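Local coordinates for glucose-6-phosphate isomerase like protein (Thermus thermophilus, PDB 1WIW), which probably interconverts phosphorylated aldoses and ketoses as a member of the PGI/PMI isomerase family, acting on glucose 6-phosphate and mannose 6-phosphate, at residues B[8-13]-B[266-271]; B[64-69]-B[116-121]; B[213-218]-B[237-242]; B[106-111]-B[184-189]; B[169-174]-B[253-258]. One frame throughout, in Å; residues are numbered along the deposited sequence.

Interaction 1: B[8-13]-B[266-271]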
# COMPACT_ATOMS: atom_id res chain seq x y z
N GLU B 8 12.33 0.93 -35.03
CA GLU B 8 13.60 0.75 -34.34
C GLU B 8 13.52 1.03 -32.84
O GLU B 8 14.42 0.67 -32.09
CB GLU B 8 14.70 1.63 -34.98
CG GLU B 8 14.65 3.10 -34.63
CD GLU B 8 13.62 3.89 -35.43
OE1 GLU B 8 13.59 5.13 -35.26
OE2 GLU B 8 12.86 3.29 -36.22
N THR B 9 12.42 1.65 -32.42
CA THR B 9 12.22 1.96 -31.01
C THR B 9 11.96 0.70 -30.18
O THR B 9 12.11 0.71 -28.96
CB THR B 9 11.03 2.93 -30.84
OG1 THR B 9 11.35 4.18 -31.47
CG2 THR B 9 10.72 3.18 -29.36
N TYR B 10 11.60 -0.38 -30.86
CA TYR B 10 11.30 -1.64 -30.18
C TYR B 10 12.47 -2.63 -30.10
O TYR B 10 12.37 -3.66 -29.42
CB TYR B 10 10.10 -2.31 -30.84
CG TYR B 10 8.82 -1.50 -30.74
CD1 TYR B 10 8.68 -0.30 -31.43
CD2 TYR B 10 7.78 -1.91 -29.91
CE1 TYR B 10 7.53 0.48 -31.29
CE2 TYR B 10 6.63 -1.14 -29.76
CZ TYR B 10 6.51 0.05 -30.46
OH TYR B 10 5.39 0.82 -30.30
N LEU B 11 13.58 -2.34 -30.77
CA LEU B 11 14.73 -3.24 -30.74
C LEU B 11 15.20 -3.58 -29.32
O LEU B 11 15.73 -4.66 -29.07
CB LEU B 11 15.88 -2.65 -31.55
CG LEU B 11 15.60 -2.58 -33.06
CD1 LEU B 11 16.68 -1.79 -33.77
CD2 LEU B 11 15.50 -3.99 -33.61
N VAL B 12 15.00 -2.65 -28.38
CA VAL B 12 15.43 -2.89 -27.00
C VAL B 12 14.59 -3.96 -26.30
O VAL B 12 14.96 -4.45 -25.23
CB VAL B 12 15.40 -1.57 -26.18
CG1 VAL B 12 13.96 -1.09 -26.02
CG2 VAL B 12 16.06 -1.78 -24.83
N ASP B 13 13.46 -4.33 -26.90
CA ASP B 13 12.56 -5.35 -26.35
C ASP B 13 13.10 -6.72 -26.77
O ASP B 13 12.43 -7.47 -27.49
CB ASP B 13 11.13 -5.17 -26.90
CG ASP B 13 10.13 -6.14 -26.29
OD1 ASP B 13 9.00 -6.23 -26.81
OD2 ASP B 13 10.47 -6.81 -25.28
N ALA B 266 3.08 0.59 -19.17
CA ALA B 266 4.40 0.44 -18.58
C ALA B 266 5.39 -0.04 -19.64
O ALA B 266 6.55 0.37 -19.65
CB ALA B 266 4.34 -0.56 -17.42
N TYR B 267 4.92 -0.92 -20.53
CA TYR B 267 5.74 -1.45 -21.61
C TYR B 267 6.25 -0.31 -22.50
O TYR B 267 7.45 -0.21 -22.77
CB TYR B 267 4.92 -2.43 -22.47
CG TYR B 267 5.63 -2.91 -23.73
CD1 TYR B 267 6.58 -3.93 -23.68
CD2 TYR B 267 5.37 -2.31 -24.96
CE1 TYR B 267 7.27 -4.34 -24.84
CE2 TYR B 267 6.05 -2.71 -26.12
CZ TYR B 267 7.00 -3.72 -26.05
OH TYR B 267 7.68 -4.08 -27.20
N TYR B 268 5.32 0.53 -22.95
CA TYR B 268 5.66 1.67 -23.80
C TYR B 268 6.52 2.70 -23.07
O TYR B 268 7.39 3.32 -23.68
CB TYR B 268 4.39 2.32 -24.34
CG TYR B 268 3.69 1.47 -25.38
CD1 TYR B 268 2.36 1.07 -25.21
CD2 TYR B 268 4.37 1.02 -26.52
CE1 TYR B 268 1.72 0.23 -26.16
CE2 TYR B 268 3.76 0.19 -27.46
CZ TYR B 268 2.43 -0.20 -27.27
OH TYR B 268 1.84 -1.06 -28.18
N LEU B 269 6.29 2.89 -21.77
CA LEU B 269 7.09 3.86 -21.03
C LEU B 269 8.56 3.41 -21.01
O LEU B 269 9.46 4.22 -21.18
CB LEU B 269 6.57 4.03 -19.60
CG LEU B 269 7.33 5.01 -18.70
CD1 LEU B 269 7.42 6.39 -19.37
CD2 LEU B 269 6.62 5.13 -17.37
N ALA B 270 8.78 2.12 -20.81
CA ALA B 270 10.15 1.59 -20.81
C ALA B 270 10.80 1.90 -22.15
O ALA B 270 11.96 2.32 -22.20
CB ALA B 270 10.13 0.08 -20.57
N LEU B 271 10.06 1.70 -23.24
CA LEU B 271 10.59 1.98 -24.57
C LEU B 271 10.93 3.46 -24.71
O LEU B 271 11.93 3.81 -25.34
CB LEU B 271 9.58 1.56 -25.66
CG LEU B 271 9.24 0.07 -25.72
CD1 LEU B 271 8.49 -0.25 -27.01
CD2 LEU B 271 10.51 -0.77 -25.64
O HOH W 1 13.33 2.42 -27.17

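Interaction 2: B[64-69]-B[116-121]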
# COMPACT_ATOMS: atom_id res chain seq x y z
N THR B 64 -9.68 -27.23 0.36
CA THR B 64 -8.42 -26.95 -0.30
C THR B 64 -7.91 -25.54 -0.01
O THR B 64 -8.68 -24.58 -0.01
CB THR B 64 -8.54 -27.09 -1.84
OG1 THR B 64 -9.00 -28.40 -2.17
CG2 THR B 64 -7.20 -26.85 -2.50
N LEU B 65 -6.61 -25.44 0.24
CA LEU B 65 -5.97 -24.17 0.51
C LEU B 65 -4.96 -23.97 -0.61
O LEU B 65 -4.00 -24.73 -0.73
CB LEU B 65 -5.28 -24.19 1.87
CG LEU B 65 -4.48 -22.96 2.35
CD1 LEU B 65 -3.17 -22.86 1.59
CD2 LEU B 65 -5.31 -21.69 2.18
N PHE B 66 -5.19 -22.96 -1.45
CA PHE B 66 -4.28 -22.67 -2.54
C PHE B 66 -3.21 -21.70 -2.06
O PHE B 66 -3.49 -20.57 -1.69
CB PHE B 66 -5.05 -22.06 -3.72
CG PHE B 66 -5.98 -23.02 -4.39
CD1 PHE B 66 -5.48 -24.08 -5.14
CD2 PHE B 66 -7.35 -22.87 -4.26
CE1 PHE B 66 -6.35 -24.98 -5.75
CE2 PHE B 66 -8.23 -23.77 -4.87
CZ PHE B 66 -7.72 -24.83 -5.61
N LEU B 67 -1.97 -22.18 -2.06
CA LEU B 67 -0.83 -21.38 -1.62
C LEU B 67 -0.14 -20.87 -2.88
O LEU B 67 0.58 -21.61 -3.53
CB LEU B 67 0.12 -22.27 -0.82
CG LEU B 67 0.88 -21.69 0.37
CD1 LEU B 67 -0.09 -20.99 1.32
CD2 LEU B 67 1.62 -22.81 1.10
N LEU B 68 -0.38 -19.60 -3.22
CA LEU B 68 0.20 -19.01 -4.42
C LEU B 68 1.60 -18.45 -4.14
O LEU B 68 1.75 -17.27 -3.82
CB LEU B 68 -0.72 -17.91 -4.96
CG LEU B 68 -2.21 -18.29 -5.02
CD1 LEU B 68 -3.01 -17.19 -5.70
CD2 LEU B 68 -2.37 -19.60 -5.78
N GLU B 69 2.60 -19.32 -4.26
CA GLU B 69 3.98 -18.96 -3.99
C GLU B 69 4.64 -18.22 -5.15
O GLU B 69 5.44 -18.80 -5.89
CB GLU B 69 4.78 -20.21 -3.65
CG GLU B 69 4.14 -21.04 -2.56
CD GLU B 69 4.93 -22.28 -2.20
OE1 GLU B 69 4.45 -23.05 -1.34
OE2 GLU B 69 6.02 -22.49 -2.77
N ARG B 116 -6.51 -16.74 -13.26
CA ARG B 116 -7.18 -17.65 -14.18
C ARG B 116 -7.27 -19.04 -13.57
O ARG B 116 -8.31 -19.70 -13.62
CB ARG B 116 -6.42 -17.69 -15.51
CG ARG B 116 -6.94 -18.73 -16.53
CD ARG B 116 -6.46 -18.37 -17.93
NE ARG B 116 -6.82 -19.37 -18.94
CZ ARG B 116 -6.12 -20.48 -19.17
NH1 ARG B 116 -6.52 -21.34 -20.10
NH2 ARG B 116 -5.03 -20.73 -18.46
N PHE B 117 -6.17 -19.49 -12.97
CA PHE B 117 -6.15 -20.81 -12.34
C PHE B 117 -7.16 -20.87 -11.20
O PHE B 117 -7.94 -21.82 -11.11
CB PHE B 117 -4.75 -21.13 -11.82
CG PHE B 117 -4.65 -22.46 -11.13
CD1 PHE B 117 -4.79 -22.56 -9.75
CD2 PHE B 117 -4.44 -23.63 -11.86
CE1 PHE B 117 -4.72 -23.80 -9.10
CE2 PHE B 117 -4.37 -24.87 -11.23
CZ PHE B 117 -4.50 -24.96 -9.85
N LEU B 118 -7.16 -19.86 -10.33
CA LEU B 118 -8.09 -19.83 -9.20
C LEU B 118 -9.55 -19.82 -9.63
O LEU B 118 -10.37 -20.52 -9.06
CB LEU B 118 -7.82 -18.62 -8.30
CG LEU B 118 -6.59 -18.66 -7.40
CD1 LEU B 118 -6.57 -17.44 -6.48
CD2 LEU B 118 -6.61 -19.93 -6.56
N LEU B 119 -9.87 -19.02 -10.65
CA LEU B 119 -11.25 -18.97 -11.11
C LEU B 119 -11.68 -20.33 -11.67
O LEU B 119 -12.79 -20.79 -11.40
CB LEU B 119 -11.43 -17.88 -12.17
CG LEU B 119 -11.17 -16.44 -11.71
CD1 LEU B 119 -11.50 -15.47 -12.84
CD2 LEU B 119 -12.03 -16.12 -10.49
N LEU B 120 -10.80 -20.97 -12.43
CA LEU B 120 -11.11 -22.27 -13.01
C LEU B 120 -11.13 -23.37 -11.95
O LEU B 120 -11.81 -24.39 -12.11
CB LEU B 120 -10.08 -22.63 -14.08
CG LEU B 120 -10.11 -21.83 -15.38
CD1 LEU B 120 -8.92 -22.20 -16.25
CD2 LEU B 120 -11.40 -22.11 -16.12
N ALA B 121 -10.39 -23.15 -10.86
CA ALA B 121 -10.32 -24.12 -9.78
C ALA B 121 -11.51 -24.00 -8.82
O ALA B 121 -11.81 -24.94 -8.08
CB ALA B 121 -9.02 -23.95 -9.00

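Interaction 3: B[213-218]-B[237-242]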
# COMPACT_ATOMS: atom_id res chain seq x y z
N GLY B 213 11.71 15.89 -6.58
CA GLY B 213 11.33 14.83 -7.55
C GLY B 213 10.58 15.37 -8.75
O GLY B 213 10.23 16.55 -8.79
N ASP B 214 10.34 14.51 -9.74
CA ASP B 214 9.63 14.90 -10.95
C ASP B 214 8.20 15.34 -10.63
O ASP B 214 7.65 14.96 -9.60
CB ASP B 214 9.57 13.73 -11.94
CG ASP B 214 10.93 13.15 -12.25
OD1 ASP B 214 11.82 13.92 -12.67
OD2 ASP B 214 11.11 11.93 -12.08
N PRO B 215 7.59 16.14 -11.52
CA PRO B 215 6.22 16.60 -11.28
C PRO B 215 5.26 15.41 -11.26
O PRO B 215 5.45 14.43 -11.98
CB PRO B 215 5.96 17.55 -12.45
CG PRO B 215 6.83 17.00 -13.53
CD PRO B 215 8.11 16.67 -12.79
N LEU B 216 4.22 15.50 -10.44
CA LEU B 216 3.25 14.42 -10.32
C LEU B 216 2.29 14.28 -11.50
O LEU B 216 1.93 15.26 -12.15
CB LEU B 216 2.43 14.60 -9.04
CG LEU B 216 3.16 14.39 -7.71
CD1 LEU B 216 2.29 14.89 -6.57
CD2 LEU B 216 3.50 12.91 -7.53
N ALA B 217 1.89 13.05 -11.77
CA ALA B 217 0.94 12.74 -12.83
C ALA B 217 -0.11 11.85 -12.16
O ALA B 217 0.14 10.68 -11.89
CB ALA B 217 1.62 11.98 -13.96
N ALA B 218 -1.26 12.43 -11.86
CA ALA B 218 -2.32 11.66 -11.22
C ALA B 218 -2.97 10.74 -12.25
O ALA B 218 -3.28 11.17 -13.36
CB ALA B 218 -3.36 12.59 -10.62
N ARG B 237 -4.02 20.64 -8.07
CA ARG B 237 -2.81 20.30 -7.33
C ARG B 237 -1.69 19.53 -8.03
O ARG B 237 -0.57 19.51 -7.54
CB ARG B 237 -3.20 19.59 -6.03
CG ARG B 237 -4.10 20.43 -5.12
CD ARG B 237 -4.50 19.68 -3.86
NE ARG B 237 -5.24 20.52 -2.91
CZ ARG B 237 -6.49 20.94 -3.07
NH1 ARG B 237 -7.18 20.60 -4.16
NH2 ARG B 237 -7.06 21.69 -2.15
N VAL B 238 -1.98 18.89 -9.16
CA VAL B 238 -0.93 18.14 -9.84
C VAL B 238 -0.60 18.68 -11.23
O VAL B 238 -1.41 19.36 -11.85
CB VAL B 238 -1.28 16.63 -9.95
CG1 VAL B 238 -1.65 16.09 -8.57
CG2 VAL B 238 -2.42 16.43 -10.93
N ASP B 239 0.59 18.34 -11.71
CA ASP B 239 1.08 18.77 -13.01
C ASP B 239 0.22 18.25 -14.16
O ASP B 239 -0.08 18.98 -15.10
CB ASP B 239 2.53 18.31 -13.19
CG ASP B 239 3.21 18.98 -14.38
OD1 ASP B 239 3.79 18.25 -15.21
OD2 ASP B 239 3.17 20.22 -14.47
N ALA B 240 -0.16 16.98 -14.09
CA ALA B 240 -0.99 16.35 -15.12
C ALA B 240 -1.93 15.35 -14.49
O ALA B 240 -1.63 14.77 -13.45
CB ALA B 240 -0.11 15.66 -16.15
N LEU B 241 -3.08 15.14 -15.12
CA LEU B 241 -4.07 14.20 -14.60
C LEU B 241 -4.71 13.37 -15.72
O LEU B 241 -5.13 13.91 -16.74
CB LEU B 241 -5.16 14.97 -13.84
CG LEU B 241 -6.35 14.19 -13.27
CD1 LEU B 241 -5.87 12.94 -12.57
CD2 LEU B 241 -7.12 15.08 -12.31
N ALA B 242 -4.78 12.06 -15.50
CA ALA B 242 -5.36 11.16 -16.49
C ALA B 242 -6.46 10.30 -15.87
O ALA B 242 -6.30 9.77 -14.77
CB ALA B 242 -4.28 10.27 -17.08

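Interaction 4: B[106-111]-B[184-189]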
# COMPACT_ATOMS: atom_id res chain seq x y z
N PRO B 106 8.11 -17.18 -13.38
CA PRO B 106 8.13 -15.74 -13.11
C PRO B 106 7.81 -14.93 -14.36
O PRO B 106 8.28 -15.23 -15.45
CB PRO B 106 9.55 -15.49 -12.62
CG PRO B 106 9.94 -16.80 -12.01
CD PRO B 106 9.40 -17.79 -13.01
N SER B 107 7.00 -13.89 -14.17
CA SER B 107 6.61 -13.00 -15.26
C SER B 107 5.82 -11.85 -14.65
O SER B 107 5.08 -12.04 -13.68
CB SER B 107 5.73 -13.74 -16.27
OG SER B 107 5.13 -12.83 -17.19
N PRO B 108 5.98 -10.64 -15.20
CA PRO B 108 5.26 -9.47 -14.69
C PRO B 108 3.77 -9.70 -14.92
O PRO B 108 2.92 -9.13 -14.23
CB PRO B 108 5.76 -8.32 -15.56
CG PRO B 108 7.02 -8.86 -16.20
CD PRO B 108 6.75 -10.30 -16.40
N LEU B 109 3.46 -10.55 -15.90
CA LEU B 109 2.07 -10.84 -16.26
C LEU B 109 1.49 -12.06 -15.54
O LEU B 109 0.32 -12.41 -15.72
CB LEU B 109 1.96 -11.05 -17.78
CG LEU B 109 2.64 -9.97 -18.62
CD1 LEU B 109 2.42 -10.28 -20.10
CD2 LEU B 109 2.07 -8.59 -18.26
N ALA B 110 2.30 -12.71 -14.70
CA ALA B 110 1.83 -13.88 -13.98
C ALA B 110 0.54 -13.67 -13.16
O ALA B 110 -0.23 -14.61 -12.96
CB ALA B 110 2.93 -14.42 -13.08
N PRO B 111 0.28 -12.44 -12.67
CA PRO B 111 -0.95 -12.26 -11.90
C PRO B 111 -2.19 -12.75 -12.64
O PRO B 111 -3.09 -13.35 -12.04
CB PRO B 111 -0.98 -10.76 -11.63
CG PRO B 111 0.48 -10.47 -11.42
CD PRO B 111 1.13 -11.23 -12.58
N ALA B 184 7.40 -0.56 -12.04
CA ALA B 184 8.76 -0.76 -11.55
C ALA B 184 9.39 -1.92 -12.31
O ALA B 184 10.51 -1.81 -12.80
CB ALA B 184 8.75 -1.04 -10.05
N ARG B 185 8.67 -3.03 -12.43
CA ARG B 185 9.25 -4.18 -13.10
C ARG B 185 9.38 -4.08 -14.61
O ARG B 185 10.36 -4.56 -15.18
CB ARG B 185 8.49 -5.47 -12.77
CG ARG B 185 9.37 -6.67 -13.09
CD ARG B 185 8.63 -7.93 -13.47
NE ARG B 185 8.03 -8.60 -12.33
CZ ARG B 185 7.99 -9.92 -12.19
NH1 ARG B 185 7.41 -10.44 -11.12
NH2 ARG B 185 8.53 -10.70 -13.11
N VAL B 186 8.39 -3.47 -15.26
CA VAL B 186 8.40 -3.32 -16.71
C VAL B 186 9.00 -1.99 -17.17
O VAL B 186 9.89 -1.97 -18.01
CB VAL B 186 6.97 -3.46 -17.27
CG1 VAL B 186 6.95 -3.20 -18.78
CG2 VAL B 186 6.43 -4.85 -16.97
N ALA B 187 8.52 -0.88 -16.61
CA ALA B 187 9.02 0.43 -17.00
C ALA B 187 10.29 0.82 -16.24
O ALA B 187 10.94 1.82 -16.58
CB ALA B 187 7.93 1.49 -16.81
N LYS B 188 10.65 0.04 -15.23
CA LYS B 188 11.85 0.29 -14.43
C LYS B 188 11.78 1.72 -13.87
O LYS B 188 12.80 2.38 -13.68
CB LYS B 188 13.11 0.15 -15.31
CG LYS B 188 13.17 -1.12 -16.18
CD LYS B 188 13.17 -2.38 -15.33
CE LYS B 188 13.45 -3.63 -16.17
NZ LYS B 188 12.40 -3.90 -17.19
N SER B 189 10.55 2.17 -13.60
CA SER B 189 10.31 3.52 -13.10
C SER B 189 9.55 3.58 -11.79
O SER B 189 8.78 2.69 -11.44
CB SER B 189 9.55 4.33 -14.16
OG SER B 189 10.28 4.41 -15.38

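Interaction 5: B[169-174]-B[253-258]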
# COMPACT_ATOMS: atom_id res chain seq x y z
N SER B 169 -6.99 3.85 -7.45
CA SER B 169 -8.02 2.95 -7.95
C SER B 169 -9.11 2.67 -6.92
O SER B 169 -9.08 1.65 -6.23
CB SER B 169 -7.40 1.63 -8.39
OG SER B 169 -6.72 1.00 -7.31
N PRO B 170 -10.10 3.57 -6.82
CA PRO B 170 -11.23 3.47 -5.88
C PRO B 170 -12.03 2.16 -5.99
O PRO B 170 -12.43 1.60 -4.97
CB PRO B 170 -12.09 4.68 -6.26
CG PRO B 170 -11.12 5.65 -6.81
CD PRO B 170 -10.21 4.78 -7.64
N LEU B 171 -12.27 1.69 -7.21
CA LEU B 171 -13.05 0.47 -7.41
C LEU B 171 -12.44 -0.72 -6.68
O LEU B 171 -13.14 -1.66 -6.31
CB LEU B 171 -13.20 0.15 -8.90
CG LEU B 171 -12.09 -0.61 -9.64
CD1 LEU B 171 -12.63 -1.12 -10.98
CD2 LEU B 171 -10.88 0.30 -9.85
N PHE B 172 -11.12 -0.67 -6.48
CA PHE B 172 -10.41 -1.74 -5.78
C PHE B 172 -9.02 -1.18 -5.46
O PHE B 172 -8.14 -1.15 -6.33
CB PHE B 172 -10.30 -2.98 -6.66
CG PHE B 172 -9.82 -4.20 -5.94
CD1 PHE B 172 -8.67 -4.85 -6.34
CD2 PHE B 172 -10.53 -4.70 -4.85
CE1 PHE B 172 -8.23 -6.00 -5.68
CE2 PHE B 172 -10.10 -5.84 -4.18
CZ PHE B 172 -8.95 -6.49 -4.60
N ARG B 173 -8.83 -0.75 -4.22
CA ARG B 173 -7.57 -0.14 -3.80
C ARG B 173 -6.31 -0.97 -4.05
O ARG B 173 -5.27 -0.41 -4.40
CB ARG B 173 -7.65 0.26 -2.32
CG ARG B 173 -8.71 1.34 -2.02
CD ARG B 173 -8.48 2.62 -2.82
NE ARG B 173 -7.14 3.15 -2.61
CZ ARG B 173 -6.76 3.85 -1.54
NH1 ARG B 173 -5.51 4.29 -1.43
NH2 ARG B 173 -7.65 4.14 -0.59
N PRO B 174 -6.38 -2.30 -3.89
CA PRO B 174 -5.16 -3.09 -4.14
C PRO B 174 -4.64 -3.01 -5.57
O PRO B 174 -3.49 -3.39 -5.84
CB PRO B 174 -5.59 -4.50 -3.75
CG PRO B 174 -6.57 -4.26 -2.64
CD PRO B 174 -7.40 -3.12 -3.21
N ALA B 253 -13.72 -7.86 -13.84
CA ALA B 253 -13.25 -7.71 -15.22
C ALA B 253 -12.64 -6.32 -15.41
O ALA B 253 -11.59 -6.17 -16.03
CB ALA B 253 -14.40 -7.91 -16.20
N GLN B 254 -13.31 -5.30 -14.88
CA GLN B 254 -12.84 -3.93 -14.97
C GLN B 254 -11.45 -3.78 -14.34
O GLN B 254 -10.57 -3.11 -14.89
CB GLN B 254 -13.83 -2.98 -14.30
CG GLN B 254 -15.15 -2.84 -15.06
CD GLN B 254 -16.08 -1.81 -14.43
OE1 GLN B 254 -16.53 -1.98 -13.30
NE2 GLN B 254 -16.36 -0.74 -15.16
N VAL B 255 -11.26 -4.39 -13.18
CA VAL B 255 -9.96 -4.31 -12.50
C VAL B 255 -8.86 -4.90 -13.38
O VAL B 255 -7.83 -4.27 -13.60
CB VAL B 255 -9.99 -5.05 -11.14
CG1 VAL B 255 -8.56 -5.26 -10.62
CG2 VAL B 255 -10.79 -4.24 -10.13
N MSE B 256 -9.10 -6.10 -13.89
CA MSE B 256 -8.11 -6.76 -14.74
C MSE B 256 -7.87 -6.00 -16.05
O MSE B 256 -6.74 -5.96 -16.55
CB MSE B 256 -8.57 -8.20 -15.01
CG MSE B 256 -7.53 -9.27 -14.70
SE MSE B 256 -6.58 -9.06 -13.01
CE MSE B 256 -8.07 -9.23 -11.81
N ALA B 257 -8.91 -5.39 -16.60
CA ALA B 257 -8.77 -4.61 -17.83
C ALA B 257 -7.89 -3.40 -17.55
O ALA B 257 -7.05 -3.04 -18.38
CB ALA B 257 -10.14 -4.16 -18.34
N LEU B 258 -8.08 -2.78 -16.40
CA LEU B 258 -7.27 -1.62 -16.02
C LEU B 258 -5.83 -2.09 -15.87
O LEU B 258 -4.90 -1.48 -16.39
CB LEU B 258 -7.76 -1.01 -14.71
CG LEU B 258 -9.04 -0.17 -14.76
CD1 LEU B 258 -9.54 0.09 -13.34
CD2 LEU B 258 -8.78 1.15 -15.49

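Interaction 1: B[8-13]-B[266-271]
T9 and L271 mark the nearest backbone approach, their CA atoms 6.6 Å apart, where the final turns of helix 251-272 face a loop that passes from a 3-10 turn at 8-9 into a type I turn from Y10 to D13. A water ties the main chains together, donating to T9 O at 2.8 Å and also to L271 O. Among the side chains, L271 divides its methyls. CD1 sits over one face of the Y10 ring, 3.7 Å from the centroid and 26° off the normal, a CH-pi contact, while CD2 presses on V12 CG1 at 3.5 Å, closer than usual van der Waals contact. At the edge of the Y10 ring lie Y267 OH and Y268 CE2; the Y10 hydroxyl itself is hydrogen-bonded to L4 O. Y267 OH donates to D13 OD1 at 2.6 Å, arriving 44° out of the carboxylate plane. With L17 N and A18 N also bonded to D13, three donors grip this carboxylate and limit its rotation. The result is an N-terminal loop packed on the C-terminal part of the long helix 251-272 of a SIS domain, joined through D13 to the start of helix 17-23.

Interaction 2: B[64-69]-B[116-121]
F66 supplies the strand side of most of this contact, meeting three residues of helix 110-121 with a single ring. Strand 64-69 and helix 116-121 run antiparallel, 171° between directions, with axes 11.2 Å apart, a spacing bridged by side chains. F117 turns its edge to F66 in an offset edge-to-face pair, the planes 88° apart and the centroids separated by 5.9 Å. CG of F117, anti to its backbone N (chi1 179°), starts the ring toward the strand, and its CE1 comes within 3.9 Å of F66 CE1. L118 slides past F66 in the opposite direction, laying CD2 3.8 Å from F66 CD2, and its other methyl, CD1, meets L68 CD1 tip to tip at 3.7 Å. A121 CB closes the group against F66 CZ, also at 3.7 Å. An alanine at F66 would probably open a gap between F117, L118 and A121 and leave the edge of F117 without its aromatic partner. All five touching residues are buried, and Y35 adds a second edge-to-face pair with F66. The opposite flank of the helix is looser toward solvent: R116 and L120 are partly exposed, stay clear of the strand, and touch L128 of helix 125-139. The layer is that of an alpha/beta domain, a helix covering a parallel sheet. Since the contact consists wholly of hydrocarbon surfaces without any hydrogen bond, its stability should rest on burial and shape fit rather than on directional bonds.

Interaction 3: B[213-218]-B[237-242]
P215 and D239 lie side by side, pointing the same way, at the mouth of a parallel strand pair. From there D239 can be followed outward. Its CB is 3.3 Å from L216 O and 3.6 Å from P215 CB. CG, anti to the backbone N (chi1 -167°), passes P215 CB at 3.7 Å. OD1 runs on beside the proline ring, 3.6 Å from P215 CB, and is paired with R163 NH1 in a salt bridge. Beyond this pair the strands take over, their short axes 23° apart. A217 pairs with A240 and A218 with L241. A218 N donates to A240 O at 2.9 Å, and A242 N donates to A218 O at 2.8 Å with a nearly straight approach (C=O to donor 162°); the bond from A240 N to L216 O is weak. V238 CG2 adds an apolar touch on A218 CB at 4.0 Å. These are the two strands of the beta-alpha-beta unit 216-221, 225-234 and 240-244. A218 and L241 face helix 225-234, touching L234 and K231, while A217, on the other face, packs on L160 of helix 152-160. Strand 164-168 flanks 216-221 on its far side, and L216 packs on L190 of the second subunit.

Interaction 4: B[106-111]-B[184-189]
P108 and R185 cross at about a right angle, the arginine reaching over the proline and the peptide bond that precedes it. The R185 chain begins with CG anti to its backbone N (chi1 -161°), and its CD lies against the proline, 3.3 Å from P108 CG and 3.6 Å from P108 CB. A bend at chi3 (-76°) then swings NE aside. The guanidinium presents one face to the S107-P108 peptide: P108 N stands 3.2 Å from its plane, offset toward the rim, and NH2 is 3.3 Å from S107 C. P108 N has no hydrogen to give and, as an amide nitrogen, is no useful acceptor, so the meeting is flat packing. V186 adds an apolar flank, its CG2 3.8 Å from P108 CB. The N-H groups of R185 pair outside these segments: NH1 forms salt bridges with E46 and E200 of the second subunit, and NH2 with D279. An alanine here would probably leave those three carboxylates without their shared counter-charge and uncover the S107-P108 peptide. S107 OG accepts from L109 N at 3.1 Å, a capping bond before helix 110-121, and is itself hydrogen-bonded to E20. K188, at positive phi just past the other helix, donates from NZ to R185 O at 2.9 Å. The arrangement joins a helix start in the N-terminal SIS domain to a helix end in the C-terminal one, close to the second subunit. In phosphoglucose isomerases the active site lies at such an interdomain and intersubunit junction, and the charges round R185 are consistent with that.

Interaction 5: B[169-174]-B[253-258]
L171 and F172 sit in the loop that carries the chain from strand 164-168 into helix 174-185, and they pack there against the first turns of helix 251-272. L171 does most of the reaching. Its CG is placed between the backbone N and the carbonyl carbon (chi1 84°), from where the two methyls spread over the helix. The L171 side chain crosses that of V255 obliquely, its CD1 3.7 Å from V255 CG2 and 4.0 Å from Q254 CB. CD2 meets L258 CD1 tip to tip at 3.7 Å. V255 CG2 serves both loop residues, since F172 CB approaches it from the next position at 3.7 Å. The loop owes its shape to a type I turn from S169 to F172, closed by F172 N donating to S169 O at 3.1 Å. S169 OG returns a second bond to F172 O at 2.8 Å, reaching it from above the carbonyl plane (41° out). Such a strand-to-helix connection is a regular element of the alpha/beta SIS fold, and here it brings the start of helix 174-185 beside helix 251-272: L258 touches L175 as well as L171. The F172 ring lies obliquely to V255 CG2 and also has partners outside helix 251-272. P174 CD stands 3.6 Å above the plane of its ring, over the centre. The same ring packs on F49 and L53 of helix 48-54, which belongs to the N-terminal SIS domain. V255 of helix 251-272 touches L53 too.

From the N terminus, the loop 8-13 opens interaction 1, which closes only at 266-271 and so encloses the other four contacts. Interaction 2 joins a strand and a helix of the N-terminal SIS domain. Interaction 4 starts at 106-111, before interaction 2 has closed, so the two cross; they share helix 110-121. Reaching 184-189, it bridges the SIS domains and crosses interaction 5, which opens at 169-174 and closes at 253-258. Within that span lies interaction 3, pairing two strands of the C-terminal domain. Interactions 1 and 5 use opposite ends of helix 251-272, and interactions 1 and 4 touch directly through A270 and V186.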